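Local coordinates for protein beta-hydroxyacid dehydrogenase, 3-hydroxyisobutyrate dehydrogenase (Saccharomonospora xinjiangensis XJ-54, PDB 6GRL) that probably catalyses the NADPH-dependent reduction of imines, as an S-selective imine reductase related to the beta-hydroxyacid dehydrogenases, at residues A238-Y244 and S296-E300; L251-A255 and M282-I286; M258-I262 and M275-K279. All coordinates share one frame; numbering follows the deposited sequence.

Interaction 1: residues A238-Y244 and S296-E300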
ATOM      1  N   ALA A 238      19.647   1.721 -12.348  1.00 32.65           N
ATOM      2  CA  ALA A 238      20.415   2.805 -12.952  1.00 32.86           C
ATOM      3  C   ALA A 238      20.300   4.084 -12.134  1.00 32.21           C
ATOM      4  O   ALA A 238      21.280   4.823 -11.984  1.00 33.26           O
ATOM      5  CB  ALA A 238      19.948   3.040 -14.389  1.00 31.62           C
ATOM      6  N   ILE A 239      19.112   4.356 -11.593  1.00 30.59           N
ATOM      7  CA  ILE A 239      18.915   5.556 -10.787  1.00 33.72           C
ATOM      8  C   ILE A 239      19.663   5.443  -9.463  1.00 36.64           C
ATOM      9  O   ILE A 239      20.296   6.403  -9.008  1.00 38.21           O
ATOM     10  CB  ILE A 239      17.411   5.804 -10.574  1.00 27.98           C
ATOM     11  CG1 ILE A 239      16.772   6.332 -11.861  1.00 26.41           C
ATOM     12  CG2 ILE A 239      17.180   6.758  -9.412  1.00 28.26           C
ATOM     13  CD1 ILE A 239      15.259   6.296 -11.852  1.00 26.15           C
ATOM     14  N   GLY A 240      19.608   4.270  -8.829  1.00 35.13           N
ATOM     15  CA  GLY A 240      20.276   4.097  -7.551  1.00 34.46           C
ATOM     16  C   GLY A 240      21.787   4.174  -7.642  1.00 38.25           C
ATOM     17  O   GLY A 240      22.452   4.529  -6.664  1.00 41.71           O
ATOM     18  N   SER A 241      22.351   3.852  -8.806  1.00 39.66           N
ATOM     19  CA  SER A 241      23.795   3.876  -8.992  1.00 41.12           C
ATOM     20  C   SER A 241      24.293   5.115  -9.721  1.00 40.55           C
ATOM     21  O   SER A 241      25.483   5.435  -9.620  1.00 43.37           O
ATOM     22  CB  SER A 241      24.252   2.631  -9.764  1.00 42.96           C
ATOM     23  OG  SER A 241      23.815   2.678 -11.111  1.00 42.58           O
ATOM     24  N   GLY A 242      23.423   5.817 -10.444  1.00 37.81           N
ATOM     25  CA  GLY A 242      23.832   6.967 -11.219  1.00 39.63           C
ATOM     26  C   GLY A 242      24.429   6.647 -12.571  1.00 40.91           C
ATOM     27  O   GLY A 242      24.849   7.571 -13.278  1.00 41.23           O
ATOM     28  N   GLU A 243      24.486   5.372 -12.952  1.00 41.16           N
ATOM     29  CA  GLU A 243      25.004   4.962 -14.255  1.00 42.38           C
ATOM     30  C   GLU A 243      23.830   4.897 -15.224  1.00 38.03           C
ATOM     31  O   GLU A 243      23.034   3.956 -15.191  1.00 38.63           O
ATOM     32  CB  GLU A 243      25.726   3.624 -14.154  1.00 48.01           C
ATOM     33  CG  GLU A 243      26.892   3.620 -13.181  1.00 53.25           C
ATOM     34  CD  GLU A 243      28.100   4.359 -13.721  1.00 58.58           C
ATOM     35  OE1 GLU A 243      28.645   5.218 -12.995  1.00 60.97           O
ATOM     36  OE2 GLU A 243      28.503   4.083 -14.870  1.00 60.13           O
ATOM     37  N   TYR A 244      23.721   5.901 -16.088  1.00 36.32           N
ATOM     38  CA  TYR A 244      22.597   6.037 -17.003  1.00 33.53           C
ATOM     39  C   TYR A 244      23.033   5.686 -18.418  1.00 34.57           C
ATOM     40  O   TYR A 244      24.083   6.146 -18.883  1.00 37.79           O
ATOM     41  CB  TYR A 244      22.029   7.457 -16.961  1.00 31.74           C
ATOM     42  CG  TYR A 244      21.426   7.834 -15.625  1.00 30.73           C
ATOM     43  CD1 TYR A 244      20.310   7.169 -15.133  1.00 29.62           C
ATOM     44  CD2 TYR A 244      21.972   8.855 -14.859  1.00 31.78           C
ATOM     45  CE1 TYR A 244      19.754   7.509 -13.914  1.00 29.01           C
ATOM     46  CE2 TYR A 244      21.424   9.203 -13.637  1.00 32.13           C
ATOM     47  CZ  TYR A 244      20.315   8.527 -13.171  1.00 32.17           C
ATOM     48  OH  TYR A 244      19.763   8.869 -11.956  1.00 31.63           O
ATOM     49  N   SER A 296      15.696   6.877 -17.767  1.00 23.39           N
ATOM     50  CA  SER A 296      15.884   6.886 -16.321  1.00 23.96           C
ATOM     51  C   SER A 296      16.683   8.099 -15.861  1.00 25.11           C
ATOM     52  O   SER A 296      16.540   8.535 -14.713  1.00 25.46           O
ATOM     53  CB  SER A 296      16.570   5.596 -15.872  1.00 24.54           C
ATOM     54  OG  SER A 296      17.859   5.472 -16.446  1.00 26.59           O
ATOM     55  N   SER A 297      17.514   8.665 -16.740  1.00 25.81           N
ATOM     56  CA  SER A 297      18.314   9.828 -16.372  1.00 27.08           C
ATOM     57  C   SER A 297      17.467  11.075 -16.160  1.00 26.70           C
ATOM     58  O   SER A 297      17.943  12.034 -15.544  1.00 27.74           O
ATOM     59  CB  SER A 297      19.377  10.096 -17.438  1.00 27.95           C
ATOM     60  OG  SER A 297      18.794  10.598 -18.628  1.00 27.21           O
ATOM     61  N   LEU A 298      16.226  11.088 -16.655  1.00 25.34           N
ATOM     62  CA  LEU A 298      15.345  12.224 -16.410  1.00 25.00           C
ATOM     63  C   LEU A 298      15.018  12.381 -14.932  1.00 25.12           C
ATOM     64  O   LEU A 298      14.577  13.459 -14.516  1.00 25.25           O
ATOM     65  CB  LEU A 298      14.057  12.074 -17.220  1.00 23.60           C
ATOM     66  CG  LEU A 298      14.250  11.945 -18.734  1.00 23.47           C
ATOM     67  CD1 LEU A 298      12.913  11.755 -19.435  1.00 22.21           C
ATOM     68  CD2 LEU A 298      14.990  13.152 -19.298  1.00 24.56           C
ATOM     69  N   PHE A 299      15.226  11.331 -14.133  1.00 25.17           N
ATOM     70  CA  PHE A 299      15.018  11.436 -12.694  1.00 27.46           C
ATOM     71  C   PHE A 299      15.932  12.482 -12.071  1.00 30.10           C
ATOM     72  O   PHE A 299      15.585  13.076 -11.043  1.00 27.26           O
ATOM     73  CB  PHE A 299      15.240  10.073 -12.039  1.00 25.53           C
ATOM     74  CG  PHE A 299      14.805  10.011 -10.606  1.00 25.66           C
ATOM     75  CD1 PHE A 299      13.461  10.044 -10.275  1.00 26.43           C
ATOM     76  CD2 PHE A 299      15.739   9.908  -9.590  1.00 27.07           C
ATOM     77  CE1 PHE A 299      13.058   9.986  -8.952  1.00 26.12           C
ATOM     78  CE2 PHE A 299      15.343   9.843  -8.266  1.00 28.35           C
ATOM     79  CZ  PHE A 299      14.000   9.884  -7.947  1.00 26.04           C
ATOM     80  N   GLU A 300      17.096  12.727 -12.679  1.00 28.11           N
ATOM     81  CA  GLU A 300      18.002  13.745 -12.161  1.00 29.73           C
ATOM     82  C   GLU A 300      17.400  15.141 -12.267  1.00 29.66           C
ATOM     83  O   GLU A 300      17.764  16.031 -11.490  1.00 31.16           O
ATOM     84  CB  GLU A 300      19.338  13.687 -12.902  1.00 30.94           C
ATOM     85  CG  GLU A 300      20.087  12.378 -12.724  1.00 32.99           C
ATOM     86  CD  GLU A 300      20.575  12.172 -11.303  1.00 38.28           C
ATOM     87  OE1 GLU A 300      20.976  13.165 -10.659  1.00 39.84           O
ATOM     88  OE2 GLU A 300      20.555  11.017 -10.830  1.00 39.66           O
TER
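Tyr244 lies against Ser297 and reaches Glu300 with its hydroxyl, closing the turn that follows helix 229-241 onto the C-terminal end of the chain. Its ring is sandwiched off-centre: Ser297 CA makes a CH-pi contact with one face, 3.6 Å from the ring centroid and 14° off the normal, while the backbone carbon of Gly242 lies over the opposite face. Ser297 CB continues along the root of the ring, 3.5 Å from Tyr244 CG, and the hydroxyl of Ser297 turns back to Gly294 O. The Tyr244 hydroxyl donates a short hydrogen bond of 2.6 Å to Glu300 OE2, which lies in the plane of the ring at its edge and uses its anti lone pair; the ring and carboxylate planes are 60° apart. Glu300 holds CG anti to its carbonyl carbon, which lays CG beside Tyr244 CE2, and the bend at chi2 (-67°) then turns the carboxylate toward the hydroxyl. A phenylalanine in place of Tyr244 could keep the ring packing but would probably leave the Glu300 carboxylate without this donor and freer to swing away. On the last turn of helix 229-241, Ile239 carries the apolar half of the contact. Its CG2 comes obliquely to Phe299 CD2 at 3.5 Å, and its CG1 rests 3.6 Å from Ser296 O. Phe299 holds CG anti to its own N, which brings the two side chains across each other at about a right angle. Gly242, the first residue beyond the helix, takes a positive phi, a glycine-type helix stop signal in the helical C-terminal domain.

Interaction 2: residues L251-A255 and M282-I286; sequences LRVQA and MDQRI
With CG1 beside its backbone N and chi2 at 163°, Ile286 stretches its CD1 across to helix 251-267, where the methyl lies 3.4 Å from Leu251 O and 3.7 Å from Ala255 CB. Met282 is straight beyond CG (chi2 179°), and this carries its sulfur past Ala255 and its CE to Gln254, 3.4 Å from OE1; the amide nitrogen of Gln254 is held by Gly249 O. Ala255, small enough to admit both neighbours, marks the nearest approach of the backbones. Leu251 splits its two methyls between partners: CD2 meets Met282 CG at 3.8 Å, and CD1 packs on Arg285 CG at 3.5 Å. These residues join two antiparallel helices of the C-terminal domain, whose local axes come within 9.5 Å at a crossing angle of -150°, as in a helical hairpin. Only the aliphatic root of Arg285 takes part, since its bend at chi2 sends the guanidinium off to Gln293. At the margin, Arg252 has two conformers; in one of them it runs obliquely past the branch of Ile286, its NH1 3.8 Å from Ile286 CG2. In that conformer water 1 accepts a hydrogen bond from Arg252 NH1 (2.7 Å) and donates one to Ile286 O.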
ATOM      1  N   LEU A 251      18.362   9.468 -25.641  1.00 27.03           N
ATOM      2  CA  LEU A 251      17.350  10.494 -25.413  1.00 26.86           C
ATOM      3  C   LEU A 251      17.089  11.314 -26.668  1.00 26.95           C
ATOM      4  O   LEU A 251      15.979  11.826 -26.853  1.00 27.37           O
ATOM      5  CB  LEU A 251      17.771  11.399 -24.258  1.00 27.52           C
ATOM      6  CG  LEU A 251      17.486  10.817 -22.873  1.00 26.74           C
ATOM      7  CD1 LEU A 251      18.082  11.695 -21.795  1.00 31.44           C
ATOM      8  CD2 LEU A 251      15.988  10.642 -22.662  1.00 24.16           C
ATOM      9  N   ARG A 252      18.095  11.455 -27.536  1.00 26.11           N
ATOM     10  CA  ARG A 252      17.885  12.163 -28.793  0.62 26.41           C
ATOM     11  C   ARG A 252      16.870  11.439 -29.667  1.00 25.36           C
ATOM     12  O   ARG A 252      16.010  12.073 -30.290  1.00 25.18           O
ATOM     13  CB  ARG A 252      19.214  12.324 -29.532  0.62 27.67           C
ATOM     14  CG  ARG A 252      20.064  13.480 -29.035  0.62 29.03           C
ATOM     15  CD  ARG A 252      21.393  13.548 -29.773  0.62 30.33           C
ATOM     16  NE  ARG A 252      22.505  13.105 -28.937  0.62 32.85           N
ATOM     17  CZ  ARG A 252      23.196  13.903 -28.131  0.62 32.23           C
ATOM     18  NH1 ARG A 252      22.896  15.192 -28.051  0.62 32.77           N
ATOM     19  NH2 ARG A 252      24.192  13.413 -27.404  0.62 32.98           N
ATOM     20  N   VAL A 253      16.953  10.109 -29.722  1.00 25.51           N
ATOM     21  CA  VAL A 253      15.994   9.332 -30.500  1.00 25.98           C
ATOM     22  C   VAL A 253      14.614   9.385 -29.857  1.00 27.58           C
ATOM     23  O   VAL A 253      13.597   9.533 -30.545  1.00 24.98           O
ATOM     24  CB  VAL A 253      16.492   7.883 -30.660  1.00 26.02           C
ATOM     25  CG1 VAL A 253      15.398   6.998 -31.235  1.00 26.36           C
ATOM     26  CG2 VAL A 253      17.733   7.845 -31.541  1.00 28.46           C
ATOM     27  N   GLN A 254      14.555   9.278 -28.526  1.00 22.60           N
ATOM     28  CA  GLN A 254      13.263   9.284 -27.846  1.00 21.67           C
ATOM     29  C   GLN A 254      12.583  10.643 -27.954  1.00 26.74           C
ATOM     30  O   GLN A 254      11.356  10.717 -28.090  1.00 27.15           O
ATOM     31  CB  GLN A 254      13.435   8.890 -26.379  1.00 21.48           C
ATOM     32  CG  GLN A 254      14.221   7.607 -26.152  1.00 22.60           C
ATOM     33  CD  GLN A 254      14.105   7.094 -24.726  1.00 23.56           C
ATOM     34  OE1 GLN A 254      13.130   7.373 -24.027  1.00 22.39           O
ATOM     35  NE2 GLN A 254      15.113   6.349 -24.285  1.00 28.23           N
ATOM     36  N   ALA A 255      13.358  11.730 -27.890  1.00 23.62           N
ATOM     37  CA  ALA A 255      12.763  13.062 -27.946  1.00 23.10           C
ATOM     38  C   ALA A 255      12.096  13.313 -29.292  1.00 27.98           C
ATOM     39  O   ALA A 255      10.996  13.875 -29.352  1.00 29.16           O
ATOM     40  CB  ALA A 255      13.822  14.127 -27.663  1.00 24.33           C
ATOM     41  N   MET A 282      13.105  15.621 -21.658  1.00 24.14           N
ATOM     42  CA  MET A 282      14.095  15.063 -22.573  1.00 24.61           C
ATOM     43  C   MET A 282      14.908  16.163 -23.240  1.00 25.94           C
ATOM     44  O   MET A 282      16.136  16.058 -23.346  1.00 26.91           O
ATOM     45  CB  MET A 282      13.405  14.203 -23.629  1.00 23.63           C
ATOM     46  CG  MET A 282      12.906  12.869 -23.119  1.00 22.59           C
ATOM     47  SD  MET A 282      12.084  11.955 -24.430  1.00 22.76           S
ATOM     48  CE  MET A 282      11.723  10.414 -23.592  1.00 20.72           C
ATOM     49  N   ASP A 283      14.242  17.224 -23.700  1.00 26.10           N
ATOM     50  CA  ASP A 283      14.951  18.311 -24.366  1.00 27.48           C
ATOM     51  C   ASP A 283      15.932  18.990 -23.419  1.00 29.49           C
ATOM     52  O   ASP A 283      17.027  19.390 -23.830  1.00 30.05           O
ATOM     53  CB  ASP A 283      13.955  19.328 -24.926  1.00 27.51           C
ATOM     54  CG  ASP A 283      13.181  18.793 -26.115  1.00 28.33           C
ATOM     55  OD1 ASP A 283      13.597  17.764 -26.687  1.00 28.98           O
ATOM     56  OD2 ASP A 283      12.160  19.408 -26.488  1.00 28.82           O
ATOM     57  N   GLN A 284      15.559  19.125 -22.145  1.00 29.21           N
ATOM     58  CA  GLN A 284      16.461  19.745 -21.179  1.00 31.78           C
ATOM     59  C   GLN A 284      17.673  18.862 -20.909  1.00 32.44           C
ATOM     60  O   GLN A 284      18.806  19.355 -20.859  1.00 31.81           O
ATOM     61  CB  GLN A 284      15.712  20.048 -19.882  1.00 33.36           C
ATOM     62  CG  GLN A 284      16.551  20.771 -18.841  1.00 37.57           C
ATOM     63  CD  GLN A 284      17.039  22.124 -19.323  1.00 41.25           C
ATOM     64  OE1 GLN A 284      16.288  22.888 -19.931  1.00 42.55           O
ATOM     65  NE2 GLN A 284      18.305  22.426 -19.058  1.00 43.78           N
ATOM     66  N   ARG A 285      17.455  17.556 -20.739  1.00 29.19           N
ATOM     67  CA  ARG A 285      18.569  16.645 -20.488  1.00 29.72           C
ATOM     68  C   ARG A 285      19.504  16.573 -21.688  1.00 30.49           C
ATOM     69  O   ARG A 285      20.724  16.448 -21.526  1.00 31.71           O
ATOM     70  CB  ARG A 285      18.039  15.257 -20.130  1.00 29.78           C
ATOM     71  CG  ARG A 285      19.100  14.295 -19.625  1.00 30.90           C
ATOM     72  CD  ARG A 285      19.534  14.622 -18.207  1.00 32.02           C
ATOM     73  NE  ARG A 285      20.474  13.630 -17.693  1.00 32.52           N
ATOM     74  CZ  ARG A 285      21.173  13.773 -16.573  1.00 33.05           C
ATOM     75  NH1 ARG A 285      21.043  14.872 -15.842  1.00 33.97           N
ATOM     76  NH2 ARG A 285      22.006  12.817 -16.183  1.00 32.44           N
ATOM     77  N   ILE A 286      18.954  16.651 -22.902  1.00 29.90           N
ATOM     78  CA  ILE A 286      19.796  16.695 -24.094  1.00 30.71           C
ATOM     79  C   ILE A 286      20.577  18.001 -24.146  1.00 32.43           C
ATOM     80  O   ILE A 286      21.773  18.014 -24.464  1.00 33.67           O
ATOM     81  CB  ILE A 286      18.940  16.496 -25.359  1.00 29.74           C
ATOM     82  CG1 ILE A 286      18.416  15.062 -25.429  1.00 28.33           C
ATOM     83  CG2 ILE A 286      19.740  16.837 -26.610  1.00 30.78           C
ATOM     84  CD1 ILE A 286      17.257  14.888 -26.382  1.00 27.68           C
TER
HETATM   85  O   HOH W   1      23.504  15.992 -25.557  1.00 28.40           O

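Interaction 3: residues M258-I262 and M275-K279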
ATOM      1  N   MET A 258       8.908  11.572 -29.236  1.00 29.05           N
ATOM      2  CA  MET A 258       7.902  12.237 -28.414  1.00 27.25           C
ATOM      3  C   MET A 258       7.165  13.311 -29.202  1.00 24.08           C
ATOM      4  O   MET A 258       5.941  13.444 -29.089  1.00 23.86           O
ATOM      5  CB  MET A 258       8.553  12.839 -27.169  1.00 31.58           C
ATOM      6  CG  MET A 258       9.061  11.814 -26.169  1.00 36.42           C
ATOM      7  SD  MET A 258       7.799  10.640 -25.646  1.00 37.62           S
ATOM      8  CE  MET A 258       6.603  11.745 -24.905  1.00 30.75           C
ATOM      9  N   ASP A 259       7.893  14.091 -30.006  1.00 23.72           N
ATOM     10  CA  ASP A 259       7.242  15.113 -30.817  1.00 22.30           C
ATOM     11  C   ASP A 259       6.245  14.491 -31.787  1.00 23.91           C
ATOM     12  O   ASP A 259       5.168  15.051 -32.026  1.00 24.74           O
ATOM     13  CB  ASP A 259       8.288  15.934 -31.571  1.00 24.18           C
ATOM     14  CG  ASP A 259       7.701  17.179 -32.203  1.00 27.95           C
ATOM     15  OD1 ASP A 259       7.301  18.092 -31.449  1.00 29.27           O
ATOM     16  OD2 ASP A 259       7.638  17.245 -33.449  1.00 32.62           O
ATOM     17  N   ASP A 260       6.585  13.328 -32.348  1.00 26.43           N
ATOM     18  CA  ASP A 260       5.645  12.622 -33.213  1.00 25.07           C
ATOM     19  C   ASP A 260       4.429  12.147 -32.429  1.00 24.78           C
ATOM     20  O   ASP A 260       3.306  12.160 -32.947  1.00 25.15           O
ATOM     21  CB  ASP A 260       6.342  11.442 -33.886  1.00 27.93           C
ATOM     22  CG  ASP A 260       7.521  11.869 -34.735  1.00 33.34           C
ATOM     23  OD1 ASP A 260       7.506  13.010 -35.243  1.00 35.31           O
ATOM     24  OD2 ASP A 260       8.462  11.065 -34.894  1.00 35.58           O
ATOM     25  N   LEU A 261       4.636  11.720 -31.181  1.00 25.01           N
ATOM     26  CA  LEU A 261       3.518  11.300 -30.340  1.00 25.48           C
ATOM     27  C   LEU A 261       2.598  12.472 -30.029  1.00 23.86           C
ATOM     28  O   LEU A 261       1.371  12.354 -30.120  1.00 25.87           O
ATOM     29  CB  LEU A 261       4.040  10.675 -29.046  1.00 27.96           C
ATOM     30  CG  LEU A 261       4.755   9.327 -29.151  1.00 30.59           C
ATOM     31  CD1 LEU A 261       5.447   8.986 -27.842  1.00 28.64           C
ATOM     32  CD2 LEU A 261       3.773   8.237 -29.534  1.00 33.12           C
ATOM     33  N   ILE A 262       3.178  13.615 -29.656  1.00 22.48           N
ATOM     34  CA  ILE A 262       2.376  14.783 -29.303  1.00 19.96           C
ATOM     35  C   ILE A 262       1.593  15.277 -30.512  1.00 20.65           C
ATOM     36  O   ILE A 262       0.402  15.596 -30.410  1.00 20.59           O
ATOM     37  CB  ILE A 262       3.276  15.889 -28.722  1.00 20.58           C
ATOM     38  CG1 ILE A 262       3.935  15.420 -27.425  1.00 20.50           C
ATOM     39  CG2 ILE A 262       2.478  17.165 -28.498  1.00 21.04           C
ATOM     40  CD1 ILE A 262       5.178  16.206 -27.058  1.00 20.78           C
ATOM     41  N   MET A 275       2.801  13.594 -22.164  1.00 17.22           N
ATOM     42  CA  MET A 275       3.692  13.489 -23.316  1.00 17.75           C
ATOM     43  C   MET A 275       4.486  14.775 -23.512  1.00 18.72           C
ATOM     44  O   MET A 275       5.695  14.732 -23.775  1.00 19.29           O
ATOM     45  CB  MET A 275       2.891  13.143 -24.572  1.00 18.20           C
ATOM     46  CG  MET A 275       2.129  11.824 -24.474  1.00 17.69           C
ATOM     47  SD  MET A 275       3.193  10.382 -24.230  1.00 17.51           S
ATOM     48  CE  MET A 275       2.991  10.075 -22.476  1.00 17.67           C
ATOM     49  N   ARG A 276       3.830  15.929 -23.376  1.00 19.02           N
ATOM     50  CA  ARG A 276       4.545  17.198 -23.460  1.00 20.08           C
ATOM     51  C   ARG A 276       5.500  17.379 -22.289  1.00 20.38           C
ATOM     52  O   ARG A 276       6.577  17.963 -22.452  1.00 21.33           O
ATOM     53  CB  ARG A 276       3.555  18.362 -23.521  1.00 22.38           C
ATOM     54  CG  ARG A 276       2.929  18.560 -24.891  1.00 22.17           C
ATOM     55  CD  ARG A 276       2.143  19.859 -24.973  1.00 21.35           C
ATOM     56  NE  ARG A 276       1.720  20.144 -26.342  1.00 21.95           N
ATOM     57  CZ  ARG A 276       2.440  20.834 -27.223  1.00 24.13           C
ATOM     58  NH1 ARG A 276       3.628  21.318 -26.882  1.00 24.61           N
ATOM     59  NH2 ARG A 276       1.972  21.041 -28.446  1.00 25.09           N
ATOM     60  N   GLU A 277       5.127  16.890 -21.104  1.00 19.70           N
ATOM     61  CA  GLU A 277       6.017  16.988 -19.952  0.54 20.08           C
ATOM     62  C   GLU A 277       7.276  16.155 -20.157  1.00 20.36           C
ATOM     63  O   GLU A 277       8.385  16.612 -19.855  1.00 21.29           O
ATOM     64  CB  GLU A 277       5.280  16.553 -18.685  0.54 19.32           C
ATOM     65  CG  GLU A 277       6.168  16.414 -17.461  0.54 19.71           C
ATOM     66  CD  GLU A 277       5.486  15.667 -16.331  0.54 18.93           C
ATOM     67  OE1 GLU A 277       4.421  16.127 -15.870  0.54 22.18           O
ATOM     68  OE2 GLU A 277       6.014  14.619 -15.904  0.54 18.79           O
ATOM     69  N   VAL A 278       7.125  14.935 -20.678  1.00 19.68           N
ATOM     70  CA  VAL A 278       8.281  14.078 -20.924  1.00 19.96           C
ATOM     71  C   VAL A 278       9.183  14.692 -21.988  1.00 20.89           C
ATOM     72  O   VAL A 278      10.415  14.662 -21.872  1.00 21.67           O
ATOM     73  CB  VAL A 278       7.818  12.663 -21.320  1.00 19.08           C
ATOM     74  CG1 VAL A 278       8.991  11.835 -21.808  1.00 19.46           C
ATOM     75  CG2 VAL A 278       7.142  11.982 -20.145  1.00 18.36           C
ATOM     76  N   LYS A 279       8.584  15.264 -23.036  1.00 20.95           N
ATOM     77  CA  LYS A 279       9.378  15.877 -24.098  1.00 21.92           C
ATOM     78  C   LYS A 279      10.204  17.044 -23.569  1.00 23.07           C
ATOM     79  O   LYS A 279      11.374  17.202 -23.938  1.00 24.00           O
ATOM     80  CB  LYS A 279       8.464  16.336 -25.235  1.00 21.89           C
ATOM     81  CG  LYS A 279       9.168  17.124 -26.330  1.00 26.52           C
ATOM     82  CD  LYS A 279      10.178  16.267 -27.074  1.00 27.11           C
ATOM     83  CE  LYS A 279      10.487  16.850 -28.448  1.00 29.49           C
ATOM     84  NZ  LYS A 279      11.064  18.220 -28.374  1.00 32.70           N
TER
HETATM   85  O   HOH W   2       8.186  19.208 -29.331  1.00 27.56           O
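Met258 and Met275 cross at about a right angle, with Met258 CE 3.7 Å from Met275 SD. Met258 curls at both chi2 (-55°) and chi3 (-61°), a double bend that tucks its methyl against the facing helix, 3.3 Å from Met275 O and beside Val278 CB. Ile262 lies obliquely against the root of Met275, its CG1 3.8 Å from Met275 CB, and stands at about a right angle to both Arg276 and Lys279. Its two ends do different work: CD1 enters between Met275 O and Lys279 CB, whereas CG2 sits over one face of the Arg276 guanidinium, 3.5 Å above the plane and toward its rim. The NE of Arg276 is also engaged by a salt bridge to Glu266, which would help fix the group's rotation. Lys279 folds its aliphatic chain along Met258 and Asp259, with CD 3.8 Å from Met258 CB. Its ammonium pairs with Asp283 and makes a weak 3.2 Å bond from NZ to water 2, which in turn donates to Asp259 OD1 at 2.6 Å. The segments run antiparallel, their local axes 9.4 Å apart, and belong to the consecutive helices 251-267 and 273-287, remote from the eight-stranded sheet of the nucleotide-binding domain.

Overall arrangement
Interactions 2 and 3 join the same two helices, 251-267 and 273-287, at successive levels of one antiparallel pair, with centres about 10 Å apart; Met282 SD touches Met258 CG at 3.5 Å where they meet. Interaction 2 is the more buried, its water link resting on one conformer of Arg252; interaction 3 lies nearer the surface, with Arg276 and Lys279 on its margin. Neither has a direct hydrogen bond between its segments. Interaction 1 differs: it brings the end of helix 229-241 and the following turn against the C-terminal segment, and combines a tyrosine-glutamate bond with ring packing. It touches interaction 2 through Ser297, which lies on Leu251, and through Glu300 beside Arg285, but not interaction 3.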